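Local coordinates for protein C alpha-dehydrogenase (Sphingobium sp. SYK-6, PDB 4YAG) that binds NADH as a short-chain dehydrogenase/reductase and probably oxidises an alpha-carbon alcohol in the cleavage of lignin beta-aryl ethers, at residues A[188-193]-A[226-231]; A[142-147]-A[156-161]; A[5-10]-A[31-36]. All blocks are in the same frame, centred on the assembly; numbering follows the deposited sequence.

Contact 1. Residues A[188-193]-A[226-231]; sequences PGPIKS and DNWMEP. With NAI (1,4-dihydronicotinamide adenine dinucleotide), chain C.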
loop_
_atom_site.group_PDB
_atom_site.type_symbol
_atom_site.label_atom_id
_atom_site.label_comp_id
_atom_site.label_asym_id
_atom_site.label_seq_id
_atom_site.Cartn_x
_atom_site.Cartn_y
_atom_site.Cartn_z
ATOM N N PRO A 188 11.433 2.411 11.603
ATOM C CA PRO A 188 12.782 2.090 12.040
ATOM C C PRO A 188 13.807 1.940 10.924
ATOM O O PRO A 188 13.489 1.595 9.777
ATOM C CB PRO A 188 12.615 0.731 12.744
ATOM C CG PRO A 188 11.145 0.586 13.022
ATOM C CD PRO A 188 10.496 1.307 11.862
ATOM N N GLY A 189 15.056 2.168 11.323
ATOM C CA GLY A 189 16.236 1.660 10.660
ATOM C C GLY A 189 16.596 0.324 11.289
ATOM O O GLY A 189 15.739 -0.355 11.832
ATOM N N PRO A 190 17.866 -0.062 11.218
ATOM C CA PRO A 190 18.259 -1.405 11.696
ATOM C C PRO A 190 18.186 -1.593 13.212
ATOM O O PRO A 190 18.920 -0.942 13.958
ATOM C CB PRO A 190 19.696 -1.545 11.200
ATOM C CG PRO A 190 19.893 -0.465 10.190
ATOM C CD PRO A 190 18.974 0.651 10.564
ATOM N N ILE A 191 17.283 -2.477 13.645
ATOM C CA ILE A 191 17.094 -2.809 15.053
ATOM C C ILE A 191 17.381 -4.293 15.242
ATOM O O ILE A 191 16.969 -5.124 14.425
ATOM C CB ILE A 191 15.648 -2.551 15.513
ATOM C CG1 ILE A 191 15.104 -1.214 14.975
ATOM C CG2 ILE A 191 15.523 -2.652 17.043
ATOM C CD1 ILE A 191 15.889 -0.024 15.404
ATOM N N LYS A 192 18.078 -4.624 16.322
ATOM C CA LYS A 192 18.301 -6.029 16.672
ATOM C C LYS A 192 16.969 -6.730 16.887
ATOM O O LYS A 192 16.153 -6.297 17.688
ATOM C CB LYS A 192 19.129 -6.157 17.948
ATOM C CG LYS A 192 20.532 -5.630 17.847
ATOM C CD LYS A 192 21.296 -5.886 19.147
ATOM C CE LYS A 192 22.688 -5.284 19.111
ATOM N NZ LYS A 192 23.331 -5.309 20.452
ATOM N N SER A 193 16.753 -7.825 16.179
ATOM C CA SER A 193 15.493 -8.543 16.257
ATOM C C SER A 193 15.650 -9.938 15.683
ATOM O O SER A 193 16.761 -10.359 15.365
ATOM C CB SER A 193 14.391 -7.799 15.516
ATOM O OG SER A 193 14.479 -8.027 14.109
ATOM N N ASP A 226 26.082 -6.197 15.896
ATOM C CA ASP A 226 26.193 -5.645 17.247
ATOM C C ASP A 226 25.844 -4.157 17.335
ATOM O O ASP A 226 25.466 -3.673 18.406
ATOM C CB ASP A 226 27.602 -5.869 17.802
ATOM C CG ASP A 226 27.855 -7.308 18.180
ATOM O OD1 ASP A 226 26.869 -8.057 18.365
ATOM O OD2 ASP A 226 29.041 -7.688 18.303
ATOM N N ASN A 227 25.950 -3.438 16.219
ATOM C CA ASN A 227 25.719 -1.992 16.223
ATOM C C ASN A 227 24.301 -1.601 15.822
ATOM O O ASN A 227 23.993 -0.419 15.665
ATOM C CB ASN A 227 26.720 -1.287 15.300
ATOM C CG ASN A 227 26.602 -1.738 13.859
ATOM O OD1 ASN A 227 26.024 -2.774 13.575
ATOM N ND2 ASN A 227 27.166 -0.963 12.941
ATOM N N TRP A 228 23.436 -2.590 15.631
ATOM C CA TRP A 228 22.034 -2.283 15.419
ATOM C C TRP A 228 21.461 -1.842 16.754
ATOM O O TRP A 228 21.988 -2.150 17.819
ATOM C CB TRP A 228 21.266 -3.472 14.850
ATOM C CG TRP A 228 21.671 -3.827 13.459
ATOM C CD1 TRP A 228 22.498 -3.113 12.635
ATOM C CD2 TRP A 228 21.284 -4.995 12.725
ATOM N NE1 TRP A 228 22.646 -3.765 11.436
ATOM C CE2 TRP A 228 21.915 -4.924 11.467
ATOM C CE3 TRP A 228 20.482 -6.103 13.017
ATOM C CZ2 TRP A 228 21.760 -5.915 10.498
ATOM C CZ3 TRP A 228 20.328 -7.083 12.053
ATOM C CH2 TRP A 228 20.966 -6.985 10.809
ATOM N N MET A 229 20.362 -1.107 16.686
ATOM C CA MET A 229 19.799 -0.498 17.871
ATOM C C MET A 229 19.083 -1.552 18.727
ATOM O O MET A 229 18.572 -2.549 18.211
ATOM C CB MET A 229 18.855 0.627 17.438
ATOM C CG MET A 229 18.139 1.336 18.588
ATOM S SD MET A 229 17.165 2.722 17.984
ATOM C CE MET A 229 18.460 3.923 17.674
ATOM N N GLU A 230 19.048 -1.326 20.031
ATOM C CA GLU A 230 18.339 -2.219 20.934
ATOM C C GLU A 230 16.856 -1.940 20.884
ATOM O O GLU A 230 16.446 -0.784 20.869
ATOM C CB GLU A 230 18.814 -1.985 22.357
ATOM C CG GLU A 230 20.211 -2.477 22.634
ATOM C CD GLU A 230 20.302 -3.990 22.593
ATOM O OE1 GLU A 230 19.249 -4.666 22.711
ATOM O OE2 GLU A 230 21.424 -4.499 22.427
ATOM N N PRO A 231 16.030 -2.994 20.877
ATOM C CA PRO A 231 14.585 -2.781 20.940
ATOM C C PRO A 231 14.120 -1.898 22.103
ATOM O O PRO A 231 13.147 -1.163 21.910
ATOM C CB PRO A 231 14.039 -4.206 21.050
ATOM C CG PRO A 231 15.023 -5.019 20.306
ATOM C CD PRO A 231 16.365 -4.399 20.569
HETATM P PA NAI C . 10.794 -9.952 14.955
HETATM O O1A NAI C . 10.629 -11.112 14.013
HETATM O O2A NAI C . 11.869 -10.078 16.017
HETATM O O5B NAI C . 9.428 -9.626 15.663
HETATM C C5B NAI C . 8.233 -9.745 14.947
HETATM C C4B NAI C . 7.337 -10.676 15.663
HETATM O O4B NAI C . 6.084 -10.617 14.907
HETATM C C3B NAI C . 7.767 -12.073 15.739
HETATM O O3B NAI C . 7.733 -12.584 17.088
HETATM C C2B NAI C . 6.874 -12.784 14.845
HETATM O O2B NAI C . 6.643 -14.150 15.216
HETATM C C1B NAI C . 5.653 -11.979 14.813
HETATM N N9A NAI C . 4.851 -12.181 13.635
HETATM C C8A NAI C . 5.268 -12.314 12.327
HETATM N N7A NAI C . 4.218 -12.543 11.527
HETATM C C5A NAI C . 3.078 -12.553 12.290
HETATM C C6A NAI C . 1.715 -12.737 12.054
HETATM N N6A NAI C . 1.268 -13.047 10.762
HETATM N N1A NAI C . 0.831 -12.676 13.083
HETATM C C2A NAI C . 1.268 -12.439 14.342
HETATM N N3A NAI C . 2.567 -12.259 14.626
HETATM C C4A NAI C . 3.483 -12.318 13.633
HETATM O O3 NAI C . 11.142 -8.738 13.995
HETATM P PN NAI C . 11.060 -7.145 14.226
HETATM O O1N NAI C . 10.956 -6.766 15.698
HETATM O O2N NAI C . 12.284 -6.599 13.535
HETATM O O5D NAI C . 9.716 -6.732 13.447
HETATM C C5D NAI C . 8.767 -5.815 13.998
HETATM C C4D NAI C . 8.367 -4.827 12.964
HETATM O O4D NAI C . 9.501 -3.911 12.739
HETATM C C3D NAI C . 8.034 -5.405 11.659
HETATM O O3D NAI C . 6.817 -4.803 11.174
HETATM C C2D NAI C . 9.157 -5.074 10.785
HETATM O O2D NAI C . 8.741 -4.994 9.416
HETATM C C1D NAI C . 9.609 -3.784 11.271
HETATM N N1N NAI C . 10.923 -3.334 10.997
HETATM C C2N NAI C . 12.052 -3.911 11.527
HETATM C C3N NAI C . 13.298 -3.383 11.229
HETATM C C7N NAI C . 14.538 -3.988 11.792
HETATM O O7N NAI C . 15.677 -3.625 11.425
HETATM N N7N NAI C . 14.378 -4.966 12.865
HETATM C C4N NAI C . 13.439 -2.275 10.411
HETATM C C5N NAI C . 12.291 -1.673 9.931
HETATM C C6N NAI C . 11.056 -2.189 10.230
HETATM O O HOH W 1 21.796 0.889 14.506
#

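Contact 2. Residues A[142-147]-A[156-161]; sequences TASLAG and AIYATA. With NAI (1,4-dihydronicotinamide adenine dinucleotide), chain C.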
loop_
_atom_site.group_PDB
_atom_site.type_symbol
_atom_site.label_atom_id
_atom_site.label_comp_id
_atom_site.label_asym_id
_atom_site.label_seq_id
_atom_site.Cartn_x
_atom_site.Cartn_y
_atom_site.Cartn_z
ATOM N N THR A 142 3.870 -0.035 13.097
ATOM C CA THR A 142 5.277 -0.107 12.730
ATOM C C THR A 142 5.413 -0.227 11.229
ATOM O O THR A 142 5.052 -1.250 10.651
ATOM C CB THR A 142 5.991 -1.287 13.375
ATOM O OG1 THR A 142 5.775 -1.253 14.798
ATOM C CG2 THR A 142 7.471 -1.211 13.071
ATOM N N ALA A 143 5.917 0.826 10.605
ATOM C CA ALA A 143 6.213 0.771 9.180
ATOM C C ALA A 143 7.713 0.479 9.045
ATOM O O ALA A 143 8.197 -0.527 9.589
ATOM C CB ALA A 143 5.796 2.063 8.506
ATOM N N SER A 144 8.454 1.340 8.346
ATOM C CA SER A 144 9.891 1.190 8.154
ATOM C C SER A 144 10.391 2.418 7.413
ATOM O O SER A 144 9.628 3.031 6.667
ATOM C CB SER A 144 10.204 -0.026 7.291
ATOM O OG SER A 144 11.602 -0.063 7.030
ATOM N N LEU A 145 11.669 2.762 7.574
ATOM C CA LEU A 145 12.244 3.786 6.718
ATOM C C LEU A 145 12.296 3.285 5.271
ATOM O O LEU A 145 12.377 4.081 4.338
ATOM C CB LEU A 145 13.618 4.205 7.207
ATOM C CG LEU A 145 13.579 5.095 8.443
ATOM C CD1 LEU A 145 14.976 5.285 9.058
ATOM C CD2 LEU A 145 12.985 6.441 8.117
ATOM N N ALA A 146 12.180 1.978 5.078
ATOM C CA ALA A 146 12.102 1.414 3.724
ATOM C C ALA A 146 10.804 1.792 3.001
ATOM O O ALA A 146 10.657 1.577 1.799
ATOM C CB ALA A 146 12.251 -0.085 3.760
ATOM N N GLY A 147 9.852 2.349 3.737
ATOM C CA GLY A 147 8.626 2.829 3.144
ATOM C C GLY A 147 8.753 4.258 2.675
ATOM O O GLY A 147 7.813 4.782 2.076
ATOM N N ALA A 156 10.805 -4.915 -3.141
ATOM C CA ALA A 156 9.579 -4.297 -3.639
ATOM C C ALA A 156 8.361 -4.565 -2.767
ATOM O O ALA A 156 7.578 -3.658 -2.492
ATOM C CB ALA A 156 9.288 -4.734 -5.051
ATOM N N ILE A 157 8.161 -5.821 -2.373
ATOM C CA ILE A 157 6.939 -6.175 -1.648
ATOM C C ILE A 157 6.928 -5.505 -0.264
ATOM O O ILE A 157 5.901 -4.983 0.201
ATOM C CB ILE A 157 6.796 -7.696 -1.540
ATOM C CG1 ILE A 157 6.725 -8.319 -2.934
ATOM C CG2 ILE A 157 5.540 -8.052 -0.738
ATOM C CD1 ILE A 157 6.741 -9.838 -2.947
ATOM N N TYR A 158 8.088 -5.521 0.383
ATOM C CA TYR A 158 8.269 -4.913 1.695
ATOM C C TYR A 158 8.043 -3.413 1.618
ATOM O O TYR A 158 7.243 -2.853 2.358
ATOM C CB TYR A 158 9.688 -5.168 2.186
ATOM C CG TYR A 158 9.910 -4.800 3.640
ATOM C CD1 TYR A 158 9.400 -5.596 4.655
ATOM C CD2 TYR A 158 10.649 -3.693 3.990
ATOM C CE1 TYR A 158 9.628 -5.288 5.994
ATOM C CE2 TYR A 158 10.871 -3.372 5.335
ATOM C CZ TYR A 158 10.366 -4.172 6.317
ATOM O OH TYR A 158 10.603 -3.846 7.641
ATOM N N ALA A 159 8.745 -2.747 0.700
ATOM C CA ALA A 159 8.646 -1.297 0.604
ATOM C C ALA A 159 7.236 -0.817 0.300
ATOM O O ALA A 159 6.776 0.180 0.852
ATOM C CB ALA A 159 9.580 -0.791 -0.444
ATOM N N THR A 160 6.580 -1.509 -0.624
ATOM C CA THR A 160 5.240 -1.150 -1.060
ATOM C C THR A 160 4.266 -1.165 0.117
ATOM O O THR A 160 3.493 -0.247 0.327
ATOM C CB THR A 160 4.772 -2.100 -2.194
ATOM O OG1 THR A 160 5.611 -1.930 -3.350
ATOM C CG2 THR A 160 3.335 -1.848 -2.604
ATOM N N ALA A 161 4.321 -2.239 0.910
ATOM C CA ALA A 161 3.452 -2.346 2.082
ATOM C C ALA A 161 3.782 -1.303 3.125
ATOM O O ALA A 161 2.888 -0.704 3.717
ATOM C CB ALA A 161 3.587 -3.741 2.705
HETATM P PA NAI C . 10.794 -9.952 14.955
HETATM O O1A NAI C . 10.629 -11.112 14.013
HETATM O O2A NAI C . 11.869 -10.078 16.017
HETATM O O5B NAI C . 9.428 -9.626 15.663
HETATM C C5B NAI C . 8.233 -9.745 14.947
HETATM C C4B NAI C . 7.337 -10.676 15.663
HETATM O O4B NAI C . 6.084 -10.617 14.907
HETATM C C3B NAI C . 7.767 -12.073 15.739
HETATM O O3B NAI C . 7.733 -12.584 17.088
HETATM C C2B NAI C . 6.874 -12.784 14.845
HETATM O O2B NAI C . 6.643 -14.150 15.216
HETATM C C1B NAI C . 5.653 -11.979 14.813
HETATM N N9A NAI C . 4.851 -12.181 13.635
HETATM C C8A NAI C . 5.268 -12.314 12.327
HETATM N N7A NAI C . 4.218 -12.543 11.527
HETATM C C5A NAI C . 3.078 -12.553 12.290
HETATM C C6A NAI C . 1.715 -12.737 12.054
HETATM N N6A NAI C . 1.268 -13.047 10.762
HETATM N N1A NAI C . 0.831 -12.676 13.083
HETATM C C2A NAI C . 1.268 -12.439 14.342
HETATM N N3A NAI C . 2.567 -12.259 14.626
HETATM C C4A NAI C . 3.483 -12.318 13.633
HETATM O O3 NAI C . 11.142 -8.738 13.995
HETATM P PN NAI C . 11.060 -7.145 14.226
HETATM O O1N NAI C . 10.956 -6.766 15.698
HETATM O O2N NAI C . 12.284 -6.599 13.535
HETATM O O5D NAI C . 9.716 -6.732 13.447
HETATM C C5D NAI C . 8.767 -5.815 13.998
HETATM C C4D NAI C . 8.367 -4.827 12.964
HETATM O O4D NAI C . 9.501 -3.911 12.739
HETATM C C3D NAI C . 8.034 -5.405 11.659
HETATM O O3D NAI C . 6.817 -4.803 11.174
HETATM C C2D NAI C . 9.157 -5.074 10.785
HETATM O O2D NAI C . 8.741 -4.994 9.416
HETATM C C1D NAI C . 9.609 -3.784 11.271
HETATM N N1N NAI C . 10.923 -3.334 10.997
HETATM C C2N NAI C . 12.052 -3.911 11.527
HETATM C C3N NAI C . 13.298 -3.383 11.229
HETATM C C7N NAI C . 14.538 -3.988 11.792
HETATM O O7N NAI C . 15.677 -3.625 11.425
HETATM N N7N NAI C . 14.378 -4.966 12.865
HETATM C C4N NAI C . 13.439 -2.275 10.411
HETATM C C5N NAI C . 12.291 -1.673 9.931
HETATM C C6N NAI C . 11.056 -2.189 10.230
#

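Contact 3. Residues A[5-10]-A[31-36]; sequences GTTAFI and RLVLAD. With NAI (1,4-dihydronicotinamide adenine dinucleotide), chain C.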
loop_
_atom_site.group_PDB
_atom_site.type_symbol
_atom_site.label_atom_id
_atom_site.label_comp_id
_atom_site.label_asym_id
_atom_site.label_seq_id
_atom_site.Cartn_x
_atom_site.Cartn_y
_atom_site.Cartn_z
ATOM N N GLY A 5 -1.700 2.106 34.247
ATOM C CA GLY A 5 -2.969 1.417 34.422
ATOM C C GLY A 5 -3.653 1.000 33.120
ATOM O O GLY A 5 -4.650 0.286 33.182
ATOM N N THR A 6 -3.131 1.421 31.961
ATOM C CA THR A 6 -3.747 1.063 30.681
ATOM C C THR A 6 -3.428 -0.369 30.346
ATOM O O THR A 6 -2.592 -1.004 31.002
ATOM C CB THR A 6 -3.228 1.882 29.476
ATOM O OG1 THR A 6 -1.818 1.668 29.313
ATOM C CG2 THR A 6 -3.533 3.366 29.631
ATOM N N THR A 7 -4.103 -0.884 29.317
ATOM C CA THR A 7 -3.709 -2.150 28.713
ATOM C C THR A 7 -3.278 -1.911 27.266
ATOM O O THR A 7 -3.956 -1.194 26.509
ATOM C CB THR A 7 -4.857 -3.152 28.727
ATOM O OG1 THR A 7 -5.174 -3.493 30.085
ATOM C CG2 THR A 7 -4.489 -4.418 27.937
ATOM N N ALA A 8 -2.147 -2.505 26.910
ATOM C CA ALA A 8 -1.585 -2.401 25.564
ATOM C C ALA A 8 -1.647 -3.762 24.889
ATOM O O ALA A 8 -1.189 -4.762 25.455
ATOM C CB ALA A 8 -0.144 -1.901 25.622
ATOM N N PHE A 9 -2.222 -3.802 23.689
ATOM C CA PHE A 9 -2.266 -4.990 22.862
ATOM C C PHE A 9 -1.200 -4.823 21.793
ATOM O O PHE A 9 -1.263 -3.868 20.989
ATOM C CB PHE A 9 -3.649 -5.107 22.233
ATOM C CG PHE A 9 -3.830 -6.331 21.359
ATOM C CD1 PHE A 9 -3.583 -6.283 20.012
ATOM C CD2 PHE A 9 -4.252 -7.516 21.898
ATOM C CE1 PHE A 9 -3.758 -7.400 19.217
ATOM C CE2 PHE A 9 -4.421 -8.651 21.115
ATOM C CZ PHE A 9 -4.185 -8.594 19.780
ATOM N N ILE A 10 -0.222 -5.726 21.783
ATOM C CA ILE A 10 0.956 -5.587 20.936
ATOM C C ILE A 10 1.115 -6.787 20.023
ATOM O O ILE A 10 1.424 -7.895 20.465
ATOM C CB ILE A 10 2.243 -5.434 21.777
ATOM C CG1 ILE A 10 2.040 -4.378 22.873
ATOM C CG2 ILE A 10 3.447 -5.114 20.901
ATOM C CD1 ILE A 10 3.221 -4.241 23.788
ATOM N N ARG A 31 -0.435 -2.758 31.538
ATOM C CA ARG A 31 -0.553 -4.199 31.440
ATOM C C ARG A 31 -0.512 -4.567 29.978
ATOM O O ARG A 31 -0.844 -3.746 29.119
ATOM C CB ARG A 31 -1.850 -4.703 32.071
ATOM C CG ARG A 31 -1.983 -4.288 33.519
ATOM C CD ARG A 31 -3.237 -4.844 34.174
ATOM N NE ARG A 31 -3.067 -6.247 34.560
ATOM C CZ ARG A 31 -4.059 -7.134 34.592
ATOM N NH1 ARG A 31 -5.292 -6.769 34.271
ATOM N NH2 ARG A 31 -3.829 -8.386 34.953
ATOM N N LEU A 32 -0.114 -5.796 29.689
ATOM C CA LEU A 32 0.183 -6.194 28.315
ATOM C C LEU A 32 -0.600 -7.400 27.833
ATOM O O LEU A 32 -0.788 -8.368 28.565
ATOM C CB LEU A 32 1.659 -6.552 28.172
ATOM C CG LEU A 32 2.680 -5.512 28.620
ATOM C CD1 LEU A 32 4.065 -6.136 28.541
ATOM C CD2 LEU A 32 2.562 -4.258 27.784
ATOM N N VAL A 33 -0.986 -7.351 26.557
ATOM C CA VAL A 33 -1.386 -8.532 25.827
ATOM C C VAL A 33 -0.454 -8.631 24.636
ATOM O O VAL A 33 -0.409 -7.714 23.793
ATOM C CB VAL A 33 -2.846 -8.455 25.357
ATOM C CG1 VAL A 33 -3.207 -9.643 24.487
ATOM C CG2 VAL A 33 -3.753 -8.369 26.533
ATOM N N LEU A 34 0.319 -9.710 24.597
ATOM C CA LEU A 34 1.249 -9.958 23.499
ATOM C C LEU A 34 0.611 -10.966 22.550
ATOM O O LEU A 34 0.256 -12.071 22.946
ATOM C CB LEU A 34 2.582 -10.489 24.020
ATOM C CG LEU A 34 3.211 -9.696 25.158
ATOM C CD1 LEU A 34 4.522 -10.321 25.571
ATOM C CD2 LEU A 34 3.415 -8.248 24.798
ATOM N N ALA A 35 0.449 -10.563 21.291
ATOM C CA ALA A 35 -0.173 -11.387 20.277
ATOM C C ALA A 35 0.897 -11.718 19.233
ATOM O O ALA A 35 1.582 -10.844 18.726
ATOM C CB ALA A 35 -1.353 -10.658 19.630
ATOM N N ASP A 36 1.057 -12.991 18.935
ATOM C CA ASP A 36 2.167 -13.426 18.079
ATOM C C ASP A 36 1.825 -14.763 17.452
ATOM O O ASP A 36 1.137 -15.601 18.059
ATOM C CB ASP A 36 3.432 -13.539 18.937
ATOM C CG ASP A 36 4.716 -13.383 18.150
ATOM O OD1 ASP A 36 5.059 -14.311 17.385
ATOM O OD2 ASP A 36 5.388 -12.329 18.321
HETATM P PA NAI C . 10.794 -9.952 14.955
HETATM O O1A NAI C . 10.629 -11.112 14.013
HETATM O O2A NAI C . 11.869 -10.078 16.017
HETATM O O5B NAI C . 9.428 -9.626 15.663
HETATM C C5B NAI C . 8.233 -9.745 14.947
HETATM C C4B NAI C . 7.337 -10.676 15.663
HETATM O O4B NAI C . 6.084 -10.617 14.907
HETATM C C3B NAI C . 7.767 -12.073 15.739
HETATM O O3B NAI C . 7.733 -12.584 17.088
HETATM C C2B NAI C . 6.874 -12.784 14.845
HETATM O O2B NAI C . 6.643 -14.150 15.216
HETATM C C1B NAI C . 5.653 -11.979 14.813
HETATM N N9A NAI C . 4.851 -12.181 13.635
HETATM C C8A NAI C . 5.268 -12.314 12.327
HETATM N N7A NAI C . 4.218 -12.543 11.527
HETATM C C5A NAI C . 3.078 -12.553 12.290
HETATM C C6A NAI C . 1.715 -12.737 12.054
HETATM N N6A NAI C . 1.268 -13.047 10.762
HETATM N N1A NAI C . 0.831 -12.676 13.083
HETATM C C2A NAI C . 1.268 -12.439 14.342
HETATM N N3A NAI C . 2.567 -12.259 14.626
HETATM C C4A NAI C . 3.483 -12.318 13.633
HETATM O O3 NAI C . 11.142 -8.738 13.995
HETATM P PN NAI C . 11.060 -7.145 14.226
HETATM O O1N NAI C . 10.956 -6.766 15.698
HETATM O O2N NAI C . 12.284 -6.599 13.535
HETATM O O5D NAI C . 9.716 -6.732 13.447
HETATM C C5D NAI C . 8.767 -5.815 13.998
HETATM C C4D NAI C . 8.367 -4.827 12.964
HETATM O O4D NAI C . 9.501 -3.911 12.739
HETATM C C3D NAI C . 8.034 -5.405 11.659
HETATM O O3D NAI C . 6.817 -4.803 11.174
HETATM C C2D NAI C . 9.157 -5.074 10.785
HETATM O O2D NAI C . 8.741 -4.994 9.416
HETATM C C1D NAI C . 9.609 -3.784 11.271
HETATM N N1N NAI C . 10.923 -3.334 10.997
HETATM C C2N NAI C . 12.052 -3.911 11.527
HETATM C C3N NAI C . 13.298 -3.383 11.229
HETATM C C7N NAI C . 14.538 -3.988 11.792
HETATM O O7N NAI C . 15.677 -3.625 11.425
HETATM N N7N NAI C . 14.378 -4.966 12.865
HETATM C C4N NAI C . 13.439 -2.275 10.411
HETATM C C5N NAI C . 12.291 -1.673 9.931
HETATM C C6N NAI C . 11.056 -2.189 10.230
#

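Contact 1. Residues A[188-193]-A[226-231]
Met229 O receives the backbone N-H of Lys192 in the plane of its carbonyl, with N and O 2.8 Å apart, and Ile191 CA adds a longer C-H...O contact to the same oxygen. Met229 N donates in turn to Pro190 O at 3.1 Å, in a nearly straight bond (173°). Together these bonds make a single beta bridge, joining the Pro-Gly loop that follows strand 181-187 in the Rossmann-type fold of short-chain dehydrogenases to the loop that enters helix 231-244. Pro190 suits the site because its rigid, compact pyrrolidine ring lays CB over one face of Trp228, 3.6 Å from the centroid of the five-membered ring, in a CH-pi contact. Ile191 spreads its branches over the 226-231 loop. Its CG1 lies beside the backbone N (chi1 -43°), and CD1 beyond it runs alongside Met229, 3.7 Å from Met229 CB, while CG2 packs against the Met229 carbonyl oxygen and Pro231.

The backbone of Ile191 is left to read the cofactor. Ile191 N donates to NADH O7N at 3.0 Å, and the N7N amide of NADH donates back to Ile191 O, a pairing that holds the carboxamide by both its polar atoms. Ser193, small enough to sit beside the pyrophosphate, gives its OG to O2N of NADH at 2.7 Å.

The long chain of Lys192, extended beyond CG, lets its amine span the loop to Glu230. It passes Trp228 CB and brings CE to 3.3 Å from Asp226 O. Glu230, at the N-cap position of helix 231-244, folds back at chi2 (-68°), and Lys192 NZ meets Glu230 OE2 at 2.9 Å in a salt bridge, approaching from above the carboxylate plane.

Contact 2. Residues A[142-147]-A[156-161]
Tyr158 and Ala146 lead the van der Waals contacts and form the one apolar pair: Ala146 CB lies in the plane of the phenol at its edge, 3.9 Å from Tyr158 CE2. Ser144 OG comes to the same edge, 3.8 Å from CE2. Methyl groups suit the close approach of loop and helix, as Ala159 CB also fits 3.4 Å from Ala146 O.

Two side-chain hydrogen bonds serve the loop and the cofactor. Ser144 OG accepts from Ala146 N at 2.9 Å, an ST turn that fixes the hydroxyl near the nicotinamide, and the 3-10 turn 145-147 follows it. Tyr158 CG stands anti to its backbone N (chi1 -169°), and at the far end of the ring OH shares a hydrogen bond with the ribose O2D of NADH, 2.8 Å away. With Lys162 one helical turn on, these residues match the Ser and Tyr-x-x-x-Lys pattern of the family, consistent with the catalytic site.

Strand 137-142 leads into the loop and helix 156-177 carries the tyrosine. Asn115 of helix 105-133 packs against Tyr158, while Ala159 and Thr160 pack on Thr167 and Leu168 of the second subunit.

Contact 3. Residues A[5-10]-A[31-36]
Phe9 CG stands anti to its backbone N (chi1 -179°), as does Val33 CG1 (175°). The two side chains cross on one face of the sheet, with Phe9 CD2 3.5 Å from Val33 CG1. The far end of the ring reaches Ala35, two residues on from Val33, Phe9 CZ lying 3.5 Å from Ala35 CB, where a methyl leaves room for the phenyl tip. On the other face, Ile10 CD1 touches two leucine methyls, 4.1 Å from Leu32 CD2 and 4.1 Å from Leu34 CD2; Ile10 and Leu34 lie side by side. Ala8 adds its small CB beside Leu32. Beta-branched Val33 and Ile10 favour an extended backbone, while the leucines supply long apolar ends for Phe49 of helix 39-51 to cover.

The strands are parallel, their axes 4.7 Å apart at closest and turned by 18°, and belong to the first beta-alpha-beta crossover of the Rossmann fold, with helix 16-27 between them. Five backbone hydrogen bonds join the segments, from Arg31 N to Thr6 O, just before the first strand, through to Ala35 N to Ile10 O, the Val33 N to Ala8 O bond measuring 2.8 Å. Thr7 OG1 turns to Met82 O and the Arg31 guanidinium to Asn57 and Arg56.

Asp36 ends the second strand at the adenosine ribose. Its OD1 accepts from NADH O2B at 2.7 Å, and its OD2 from NADH O3B, also at 2.7 Å. A carboxylate gripping both hydroxyls would probably repel a 2'-phosphate, consistent with a preference for NAD(H) over NADP(H).

In the fold
NADH links all three contacts. Contact 1 holds its carboxamide and pyrophosphate, contact 2 flanks the nicotinamide and its ribose, and contact 3 receives the adenosine ribose. Contacts 1 and 2, with centres about 16 Å apart, also touch directly: Leu145 N lies 3.1 Å from Pro188 O, a probable hydrogen bond that ties the loops after strands 137-142 and 181-187 together around the nicotinamide. Contact 3 touches neither. Its centre lies about 22 Å from that of contact 1 and about 25 Å from that of contact 2, with nearest atoms about 10 Å and 8 Å away, on the opposite side of the chain's centre from contact 2.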